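Local coordinates for protein CooT (Carboxydothermus hydrogenoformans, PDB 6FAN) that probably serves as a nickel chaperone in the maturation of carbon monoxide dehydrogenase, at the interface of chains A and B. Residues are numbered along the deposited sequence; one frame, centred on the assembly and turned at random. Chains: chain A/B, CooT.

The interface of chains A and B. Residues chain A 2-3, 21-23, 36; chain B 50-53.
This is an antiparallel strand-edge contact in the two-fold symmetric CooT dimer of the deposited assembly, and with its twin it probably helps hold the two small beta-rich chains together, though the structure alone does not prove that this dimer is the functional form. The start of strand 21-27 of chain A meets the end of strand 45-51 of chain B through a bridge between A:Lys23 and B:Glu51. A:Asp22 grips two successive amides of chain B. The backbone O of A:Asp22 accepts a nearly straight hydrogen bond from B:Leu52 N at 2.9 Å. OD1 of the A:Asp22 carboxylate accepts a somewhat bent hydrogen bond from B:Val53 N at 3.2 Å, and this donor stands above the carboxylate plane, 42° out of it. With CG anti to the backbone N (chi1 176°), the A:Asp22 carboxylate reaches across to the B:Val53 amide. CG2 of B:Val53 also packs on CG of A:Asp22, 3.4 Å away. An alanine at A:Asp22 would probably leave B:Val53 N without its carboxylate partner and open a gap beside the valine methyl. CG2 of B:Val53 reaches on to CG2 of A:Ile36 at 3.7 Å, the two side chains crossing at about a right angle. At the other end, methylene CD of A:Lys23 touches CG of B:Glu51 at 3.9 Å. NZ of A:Lys23 and OE2 of B:Glu51 stay 5.3 Å apart, so any attraction is likely to be long-range. A:Cys2 and A:Glu3 also pack against chain B, but both are poorly ordered.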
loop_
_atom_site.group_PDB
_atom_site.type_symbol
_atom_site.label_atom_id
_atom_site.label_comp_id
_atom_site.label_asym_id
_atom_site.label_seq_id
_atom_site.Cartn_x
_atom_site.Cartn_y
_atom_site.Cartn_z
ATOM N N CYS A 2 2.115 -0.293 -12.378
ATOM C CA CYS A 2 1.022 0.618 -12.707
ATOM C C CYS A 2 0.177 1.100 -11.486
ATOM O O CYS A 2 0.090 0.476 -10.415
ATOM C CB CYS A 2 0.120 0.052 -13.826
ATOM S SG CYS A 2 0.554 0.643 -15.491
ATOM N N GLU A 3 -0.421 2.242 -11.722
ATOM C CA GLU A 3 -1.375 2.867 -10.862
ATOM C C GLU A 3 -2.560 1.952 -10.589
ATOM O O GLU A 3 -3.048 1.190 -11.426
ATOM C CB GLU A 3 -1.850 4.186 -11.491
ATOM C CG GLU A 3 -0.946 5.010 -12.449
ATOM C CD GLU A 3 -0.846 4.389 -13.825
ATOM O OE1 GLU A 3 0.270 4.229 -14.359
ATOM O OE2 GLU A 3 -1.911 4.164 -14.437
ATOM N N VAL A 21 -3.999 5.816 -8.608
ATOM C CA VAL A 21 -3.173 6.273 -7.508
ATOM C C VAL A 21 -1.714 5.922 -7.788
ATOM O O VAL A 21 -1.375 4.763 -8.161
ATOM C CB VAL A 21 -3.576 5.566 -6.169
ATOM C CG1 VAL A 21 -2.694 6.046 -4.983
ATOM C CG2 VAL A 21 -5.066 5.884 -5.896
ATOM N N ASP A 22 -0.855 6.928 -7.649
ATOM C CA ASP A 22 0.568 6.711 -7.726
ATOM C C ASP A 22 1.123 6.639 -6.304
ATOM O O ASP A 22 1.618 5.571 -5.885
ATOM C CB ASP A 22 1.246 7.823 -8.533
ATOM C CG ASP A 22 2.763 7.681 -8.558
ATOM O OD1 ASP A 22 3.343 6.647 -8.195
ATOM O OD2 ASP A 22 3.431 8.643 -8.896
ATOM N N LYS A 23 1.030 7.748 -5.551
ATOM C CA LYS A 23 1.593 7.782 -4.192
ATOM C C LYS A 23 0.533 7.620 -3.138
ATOM O O LYS A 23 -0.582 8.149 -3.275
ATOM C CB LYS A 23 2.365 9.102 -3.945
ATOM C CG LYS A 23 3.318 9.542 -5.048
ATOM C CD LYS A 23 4.733 8.969 -5.063
ATOM C CE LYS A 23 5.508 9.442 -6.280
ATOM N NZ LYS A 23 5.895 10.827 -5.928
ATOM N N ILE A 36 -1.846 9.788 -10.871
ATOM C CA ILE A 36 -0.867 10.125 -11.918
ATOM C C ILE A 36 -1.096 11.515 -12.601
ATOM O O ILE A 36 -0.204 12.026 -13.243
ATOM C CB ILE A 36 -0.748 9.021 -13.005
ATOM C CG1 ILE A 36 -2.053 8.880 -13.818
ATOM C CG2 ILE A 36 -0.269 7.723 -12.392
ATOM C CD1 ILE A 36 -1.771 8.190 -15.163
ATOM N N LEU B 50 3.812 4.329 -0.448
ATOM C CA LEU B 50 3.724 3.532 -1.682
ATOM C C LEU B 50 4.097 4.445 -2.829
ATOM O O LEU B 50 3.684 5.600 -2.862
ATOM C CB LEU B 50 2.261 3.019 -1.899
ATOM C CG LEU B 50 1.565 2.296 -0.793
ATOM C CD1 LEU B 50 0.162 1.897 -1.278
ATOM C CD2 LEU B 50 2.487 1.085 -0.344
ATOM N N GLU B 51 4.839 3.894 -3.771
ATOM C CA GLU B 51 5.169 4.593 -5.033
ATOM C C GLU B 51 4.844 3.607 -6.116
ATOM O O GLU B 51 5.711 2.901 -6.554
ATOM C CB GLU B 51 6.643 4.982 -5.066
ATOM C CG GLU B 51 7.046 5.972 -4.021
ATOM C CD GLU B 51 8.522 6.264 -3.952
ATOM O OE1 GLU B 51 9.283 5.495 -4.512
ATOM O OE2 GLU B 51 8.850 7.274 -3.287
ATOM N N LEU B 52 3.593 3.574 -6.528
ATOM C CA LEU B 52 3.100 2.481 -7.371
ATOM C C LEU B 52 3.535 2.532 -8.840
ATOM O O LEU B 52 3.776 1.475 -9.436
ATOM C CB LEU B 52 1.602 2.296 -7.256
ATOM C CG LEU B 52 1.099 1.977 -5.819
ATOM C CD1 LEU B 52 -0.387 1.736 -5.852
ATOM C CD2 LEU B 52 1.749 0.668 -5.291
ATOM N N VAL B 53 3.658 3.741 -9.402
ATOM C CA VAL B 53 4.224 3.936 -10.743
ATOM C C VAL B 53 5.652 3.384 -10.763
ATOM O O VAL B 53 5.990 2.622 -11.681
ATOM C CB VAL B 53 4.179 5.436 -11.212
ATOM C CG1 VAL B 53 4.924 5.618 -12.550
ATOM C CG2 VAL B 53 2.756 5.861 -11.443
#